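Local coordinates for inclusion membrane protein A (Chlamydia trachomatis, PDB 6E7E) that probably mediates homotypic fusion of chlamydial inclusions as a SNARE-like protein of the inclusion membrane, this chain being its soluble domain, at residues A[100-103]-A[104-108]; A[128-131]-A[132-136]. The protein carries 2 engineered substitutions. All coordinates share one frame; numbering follows the deposited sequence.

Contacts 1 and 2 are each a local stretch of a single helix, the first near the end of helix 87-107 and the second near the start of helix 125-165, and the two helices pack against each other there. Glu103 and Leu107 of contact 1 touch Ile134 and Leu131 of contact 2, with Leu107 CD1 3.7 Å from Leu131 CD2. The centre of contact 1 is about 11 Å from the centre of the chain, that of contact 2 about 17 Å, and four residues are buried against two. Their charged groups differ: across contact 1 a direct Glu102-Arg105 salt bridge; across contact 2 Glu129 and Lys132 joined through a water, with an Arg135-Asp136 salt bridge within 132-136.

Contact 1. Residues A[100-103]-A[104-108]; sequences LREE and IRFLT
Glu102 and Arg105, three residues apart on helix 87-107, are joined by a two-pronged salt bridge. Arg105 offers its side-on edge: NH2 donates to Glu102 OE1 at 2.9 Å, and NE to Glu102 OE2 at 3.0 Å. Both oxygens are met on their syn side but from out of the carboxylate plane, which stands 27° from that of the guanidinium; the two side chains run alongside each other. One bond to each oxygen fixes the rotation of the carboxylate. The reach depends on two bent chains: Glu102 folds at chi2, while Arg105 sets off away from its own backbone N (chi1 -169°) and turns back at chi3 (64°).

Beside this pair the Phe106 ring lies with one face over Glu102 O, which sits 3.3 Å above the ring plane near its centre. The same carbonyl accepts the Phe106 amide. At the ring's edge, Glu103 OE1 approaches Phe106 CD2 at 3.9 Å, its carboxylate nearly perpendicular to the ring.

The setting is a helical bundle, in which helix 87-107 packs against helices 4-38 and 125-165. Leu100, Ile104 and Leu107 face these neighbours, Ile104 meeting Leu25 and Leu107 meeting Phe32. Ile104 CG1 also rests 3.5 Å from Leu100 O, one turn back.

Farther out, Glu103 OE2 is hydrogen-bonded to Ser137 OG of helix 125-165, which probably steadies the carboxylate near the ring edge. Arg101 reaches helix 4-38, where its NH2 meets Glu20 in a salt bridge and Ser17 in a hydrogen bond. Toward the end of the helix, Ile104 O receives two donors from Thr108: the amide at 2.9 Å and, from above the carbonyl plane, OG1 at 2.7 Å.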
ATOM      1  N   LEU A 100      -6.750  -2.190   2.878  1.00  9.00           N
ATOM      2  CA  LEU A 100      -6.133  -0.859   2.716  1.00  9.58           C
ATOM      3  C   LEU A 100      -7.192   0.184   2.360  1.00  9.33           C
ATOM      4  O   LEU A 100      -7.121   1.297   2.877  1.00 10.11           O
ATOM      5  CB  LEU A 100      -5.022  -0.941   1.667  1.00  9.67           C
ATOM      6  CG  LEU A 100      -3.776  -1.676   2.134  1.00 10.77           C
ATOM      7  CD1 LEU A 100      -2.903  -2.046   0.939  1.00 12.87           C
ATOM      8  CD2 LEU A 100      -2.981  -0.859   3.141  1.00 13.30           C
ATOM      9  N   ARG A 101      -8.125  -0.171   1.491  1.00  9.63           N
ATOM     10  CA  ARG A 101      -9.178   0.787   1.133  1.00 10.43           C
ATOM     11  C   ARG A 101      -9.972   1.139   2.384  1.00  9.86           C
ATOM     12  O   ARG A 101     -10.350   2.309   2.536  1.00 10.68           O
ATOM     13  CB  ARG A 101     -10.080   0.176   0.072  1.00 13.65           C
ATOM     14  CG  ARG A 101      -9.598   0.295  -1.359  1.00 17.47           C
ATOM     15  CD  ARG A 101     -10.731   0.090  -2.341  1.00 20.43           C
ATOM     16  NE  ARG A 101     -10.312   0.019  -3.739  1.00 22.86           N
ATOM     17  CZ  ARG A 101     -10.033   1.068  -4.518  1.00 20.61           C
ATOM     18  NH1 ARG A 101     -10.082   2.299  -4.036  1.00 22.04           N
ATOM     19  NH2 ARG A 101      -9.742   0.880  -5.790  1.00 19.44           N
ATOM     20  N   GLU A 102     -10.279   0.168   3.218  1.00 10.23           N
ATOM     21  CA  GLU A 102     -11.063   0.469   4.437  1.00 11.39           C
ATOM     22  C   GLU A 102     -10.238   1.312   5.408  1.00 10.82           C
ATOM     23  O   GLU A 102     -10.815   2.225   6.035  1.00 12.31           O
ATOM     24  CB  GLU A 102     -11.576  -0.810   5.074  1.00 13.58           C
ATOM     25  CG  GLU A 102     -12.710  -1.446   4.295  1.00 16.70           C
ATOM     26  CD  GLU A 102     -13.972  -0.615   4.376  1.00 26.05           C
ATOM     27  OE1 GLU A 102     -14.650  -0.695   5.412  1.00 28.64           O
ATOM     28  OE2 GLU A 102     -14.222   0.185   3.457  1.00 32.33           O
ATOM     29  N   GLU A 103      -8.936   1.064   5.551  1.00 10.85           N
ATOM     30  CA  GLU A 103      -8.105   1.934   6.417  1.00 11.95           C
ATOM     31  C   GLU A 103      -8.177   3.366   5.905  1.00 10.53           C
ATOM     32  O   GLU A 103      -8.305   4.297   6.712  1.00 12.23           O
ATOM     33  CB  GLU A 103      -6.663   1.474   6.463  1.00 15.63           C
ATOM     34  CG  GLU A 103      -6.444   0.135   7.142  1.00 19.23           C
ATOM     35  CD  GLU A 103      -6.909   0.005   8.587  1.00 23.24           C
ATOM     36  OE1 GLU A 103      -6.998   1.013   9.302  1.00 24.40           O
ATOM     37  OE2 GLU A 103      -7.131  -1.137   9.018  1.00 32.52           O
ATOM     38  N   ILE A 104      -8.084   3.565   4.608  1.00  9.98           N
ATOM     39  CA  ILE A 104      -8.189   4.931   4.025  1.00 10.23           C
ATOM     40  C   ILE A 104      -9.540   5.527   4.383  1.00  9.83           C
ATOM     41  O   ILE A 104      -9.612   6.693   4.747  1.00 10.71           O
ATOM     42  CB  ILE A 104      -7.975   4.908   2.500  1.00 10.80           C
ATOM     43  CG1 ILE A 104      -6.512   4.623   2.187  1.00 12.16           C
ATOM     44  CG2 ILE A 104      -8.449   6.204   1.847  1.00 11.38           C
ATOM     45  CD1 ILE A 104      -6.293   4.223   0.745  1.00 13.56           C
ATOM     46  N   ARG A 105     -10.595   4.756   4.246  1.00 10.28           N
ATOM     47  CA  ARG A 105     -11.939   5.272   4.540  1.00 11.99           C
ATOM     48  C   ARG A 105     -11.964   5.805   5.970  1.00 11.98           C
ATOM     49  O   ARG A 105     -12.525   6.887   6.224  1.00 15.21           O
ATOM     50  CB  ARG A 105     -12.986   4.189   4.294  1.00 14.09           C
ATOM     51  CG  ARG A 105     -14.398   4.739   4.316  1.00 19.41           C
ATOM     52  CD  ARG A 105     -15.440   3.747   3.868  1.00 21.31           C
ATOM     53  NE  ARG A 105     -15.536   2.602   4.767  1.00 25.04           N
ATOM     54  CZ  ARG A 105     -16.287   2.539   5.871  1.00 30.12           C
ATOM     55  NH1 ARG A 105     -17.013   3.572   6.259  1.00 32.34           N
ATOM     56  NH2 ARG A 105     -16.298   1.430   6.590  1.00 33.23           N
ATOM     57  N   PHE A 106     -11.447   5.068   6.931  1.00 13.01           N
ATOM     58  CA  PHE A 106     -11.476   5.505   8.345  1.00 14.53           C
ATOM     59  C   PHE A 106     -10.555   6.688   8.588  1.00 12.00           C
ATOM     60  O   PHE A 106     -10.826   7.554   9.417  1.00 14.02           O
ATOM     61  CB  PHE A 106     -10.931   4.441   9.297  1.00 18.48           C
ATOM     62  CG  PHE A 106     -11.532   3.061   9.192  1.00 24.47           C
ATOM     63  CD1 PHE A 106     -12.884   2.908   8.935  1.00 27.81           C
ATOM     64  CD2 PHE A 106     -10.758   1.917   9.383  1.00 25.88           C
ATOM     65  CE1 PHE A 106     -13.457   1.646   8.859  1.00 28.83           C
ATOM     66  CE2 PHE A 106     -11.328   0.654   9.301  1.00 30.92           C
ATOM     67  CZ  PHE A 106     -12.678   0.520   9.035  1.00 30.76           C
ATOM     68  N   LEU A 107      -9.415   6.717   7.923  1.00 11.09           N
ATOM     69  CA  LEU A 107      -8.404   7.751   8.193  1.00 10.62           C
ATOM     70  C   LEU A 107      -8.808   9.074   7.554  1.00  9.50           C
ATOM     71  O   LEU A 107      -8.395  10.111   8.068  1.00 10.33           O
ATOM     72  CB  LEU A 107      -7.074   7.261   7.639  1.00 11.25           C
ATOM     73  CG  LEU A 107      -5.853   8.103   7.975  1.00 12.96           C
ATOM     74  CD1 LEU A 107      -5.659   8.262   9.478  1.00 13.10           C
ATOM     75  CD2 LEU A 107      -4.623   7.456   7.366  1.00 14.99           C
ATOM     76  N   THR A 108      -9.525   9.036   6.443  1.00  9.39           N
ATOM     77  CA  THR A 108      -9.728  10.247   5.612  1.00  9.24           C
ATOM     78  C   THR A 108     -10.218  11.453   6.405  1.00  9.21           C
ATOM     79  O   THR A 108      -9.666  12.527   6.216  1.00 10.31           O
ATOM     80  CB  THR A 108     -10.643   9.912   4.442  1.00 10.48           C
ATOM     81  OG1 THR A 108      -9.951   9.063   3.528  1.00 11.20           O
ATOM     82  CG2 THR A 108     -11.038  11.134   3.658  1.00 11.83           C
TER

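Contact 2. Residues A[128-131]-A[132-136]; sequences IEEL and KTIRD
Thr133 doubles back on Glu129, one turn earlier on helix 125-165. Glu129 O is gripped twice, by Thr133 N at 3.1 Å and by Thr133 OG1 at 2.9 Å, the two donors reaching it from opposite faces of the carbonyl plane. The hydroxyl lies beside its own backbone N (chi1 -57°), which turns it back toward the preceding turn.

Among the charged groups, a water links Glu129 to Lys132: it donates to Glu129 OE1 at 2.8 Å and accepts from Lys132 NZ at 2.9 Å, bridging charged atoms that stand 5.0 Å apart. Lys132 NZ also forms a salt bridge with Asp45. Arg135 directs NE and NH2 to the single oxygen OD1 of Asp136, both 3.0 Å away, while its NH1 pairs with Asp52.

Apolar packing runs along the helix one turn apart. The extended Lys132 chain lies beside Ile128, its CE 3.8 Å from Ile128 CG2, and Glu130 CG touches Ile134 CD1 at 4.0 Å.

Three neighbouring helices of the bundle pack against this stretch: Ile128, Leu131 and Arg135 meet helix 44-57, Glu130, Leu131 and Ile134 meet Leu110 of helix 110-119, and Leu131 and Ile134 meet helix 87-107.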
ATOM      1  N   ILE A 128      -6.492  10.938  19.088  1.00 11.10           N
ATOM      2  CA  ILE A 128      -5.093  10.469  19.074  1.00 10.35           C
ATOM      3  C   ILE A 128      -5.079   8.939  19.190  1.00 10.48           C
ATOM      4  O   ILE A 128      -4.317   8.271  18.484  1.00 10.53           O
ATOM      5  CB  ILE A 128      -4.274  11.162  20.163  1.00 11.25           C
ATOM      6  CG1 ILE A 128      -4.091  12.640  19.837  1.00 11.70           C
ATOM      7  CG2 ILE A 128      -2.940  10.456  20.383  1.00 12.79           C
ATOM      8  CD1 ILE A 128      -3.630  13.466  21.011  1.00 13.40           C
ATOM      9  N   GLU A 129      -5.903   8.383  20.066  1.00 11.81           N
ATOM     10  CA  GLU A 129      -5.955   6.920  20.254  1.00 12.43           C
ATOM     11  C   GLU A 129      -6.432   6.249  18.964  1.00 11.18           C
ATOM     12  O   GLU A 129      -5.880   5.207  18.592  1.00 11.51           O
ATOM     13  CB  GLU A 129      -6.880   6.608  21.424  1.00 14.00           C
ATOM     14  CG  GLU A 129      -7.146   5.138  21.586  1.00 16.75           C
ATOM     15  CD  GLU A 129      -5.892   4.333  21.790  1.00 18.56           C
ATOM     16  OE1 GLU A 129      -4.841   4.924  22.154  1.00 21.29           O
ATOM     17  OE2 GLU A 129      -5.975   3.123  21.578  1.00 22.06           O
ATOM     18  N   GLU A 130      -7.416   6.832  18.292  1.00 11.09           N
ATOM     19  CA  GLU A 130      -7.892   6.263  17.027  1.00 11.08           C
ATOM     20  C   GLU A 130      -6.764   6.296  15.999  1.00  9.87           C
ATOM     21  O   GLU A 130      -6.579   5.310  15.253  1.00 10.65           O
ATOM     22  CB  GLU A 130      -9.107   7.027  16.540  1.00 13.39           C
ATOM     23  CG  GLU A 130      -9.684   6.423  15.294  1.00 16.28           C
ATOM     24  CD  GLU A 130     -10.986   7.036  14.828  1.00 21.58           C
ATOM     25  OE1 GLU A 130     -11.330   8.120  15.322  1.00 26.16           O
ATOM     26  OE2 GLU A 130     -11.663   6.417  13.985  1.00 31.26           O
ATOM     27  N   LEU A 131      -6.030   7.380  15.931  1.00  9.27           N
ATOM     28  CA  LEU A 131      -4.929   7.512  14.973  1.00  8.71           C
ATOM     29  C   LEU A 131      -3.864   6.459  15.250  1.00  8.31           C
ATOM     30  O   LEU A 131      -3.344   5.853  14.301  1.00  8.93           O
ATOM     31  CB  LEU A 131      -4.350   8.919  15.006  1.00  8.71           C
ATOM     32  CG  LEU A 131      -5.219   9.960  14.326  1.00 10.03           C
ATOM     33  CD1 LEU A 131      -4.702  11.351  14.677  1.00 11.97           C
ATOM     34  CD2 LEU A 131      -5.234   9.762  12.825  1.00 11.90           C
ATOM     35  N   LYS A 132      -3.513   6.241  16.504  1.00  8.52           N
ATOM     36  CA  LYS A 132      -2.499   5.231  16.818  1.00  8.87           C
ATOM     37  C   LYS A 132      -2.987   3.846  16.396  1.00  8.86           C
ATOM     38  O   LYS A 132      -2.187   3.022  15.898  1.00  9.45           O
ATOM     39  CB  LYS A 132      -2.181   5.208  18.299  1.00  9.50           C
ATOM     40  CG  LYS A 132      -1.404   6.405  18.801  1.00 10.41           C
ATOM     41  CD  LYS A 132      -1.257   6.370  20.286  1.00 11.76           C
ATOM     42  CE  LYS A 132      -0.546   7.581  20.842  1.00 14.47           C
ATOM     43  NZ  LYS A 132      -0.697   7.650  22.317  1.00 17.10           N
ATOM     44  N   THR A 133      -4.275   3.581  16.571  1.00  9.57           N
ATOM     45  CA  THR A 133      -4.838   2.260  16.218  1.00  9.73           C
ATOM     46  C   THR A 133      -4.791   2.075  14.700  1.00  9.20           C
ATOM     47  O   THR A 133      -4.415   0.972  14.224  1.00  9.94           O
ATOM     48  CB  THR A 133      -6.247   2.164  16.811  1.00 11.50           C
ATOM     49  OG1 THR A 133      -6.192   2.361  18.226  1.00 13.16           O
ATOM     50  CG2 THR A 133      -6.903   0.839  16.511  1.00 14.19           C
ATOM     51  N   ILE A 134      -5.187   3.070  13.943  1.00  8.82           N
ATOM     52  CA  ILE A 134      -5.125   2.981  12.469  1.00  8.79           C
ATOM     53  C   ILE A 134      -3.675   2.872  12.010  1.00  8.61           C
ATOM     54  O   ILE A 134      -3.381   2.083  11.107  1.00  9.30           O
ATOM     55  CB  ILE A 134      -5.840   4.170  11.815  1.00  9.17           C
ATOM     56  CG1 ILE A 134      -7.327   4.125  12.148  1.00 10.53           C
ATOM     57  CG2 ILE A 134      -5.583   4.168  10.317  1.00 10.29           C
ATOM     58  CD1 ILE A 134      -8.021   5.416  11.854  1.00 13.11           C
ATOM     59  N   ARG A 135      -2.763   3.652  12.586  1.00  8.66           N
ATOM     60  CA  ARG A 135      -1.336   3.538  12.234  1.00  8.66           C
ATOM     61  C   ARG A 135      -0.887   2.093  12.401  1.00  8.57           C
ATOM     62  O   ARG A 135      -0.215   1.554  11.497  1.00  9.23           O
ATOM     63  CB  ARG A 135      -0.536   4.459  13.144  1.00  9.72           C
ATOM     64  CG  ARG A 135       0.977   4.307  13.045  1.00 11.35           C
ATOM     65  CD  ARG A 135       1.667   4.772  14.323  1.00 12.58           C
ATOM     66  NE  ARG A 135       1.346   3.959  15.488  1.00 12.95           N
ATOM     67  CZ  ARG A 135       1.486   4.320  16.763  1.00 12.68           C
ATOM     68  NH1 ARG A 135       2.091   5.455  17.083  1.00 15.74           N
ATOM     69  NH2 ARG A 135       1.062   3.528  17.727  1.00 15.14           N
ATOM     70  N   ASP A 136      -1.222   1.480  13.518  1.00  9.05           N
ATOM     71  CA  ASP A 136      -0.777   0.089  13.766  1.00  9.56           C
ATOM     72  C   ASP A 136      -1.368  -0.874  12.732  1.00  9.15           C
ATOM     73  O   ASP A 136      -0.659  -1.748  12.220  1.00 10.65           O
ATOM     74  CB  ASP A 136      -1.163  -0.347  15.168  1.00 10.41           C
ATOM     75  CG  ASP A 136      -0.471   0.371  16.302  1.00 11.31           C
ATOM     76  OD1 ASP A 136       0.495   1.125  16.030  1.00 12.25           O
ATOM     77  OD2 ASP A 136      -0.921   0.162  17.445  1.00 13.46           O
TER
HETATM   78  O   HOH W   1      -3.511   7.326  22.764  1.00 22.77           O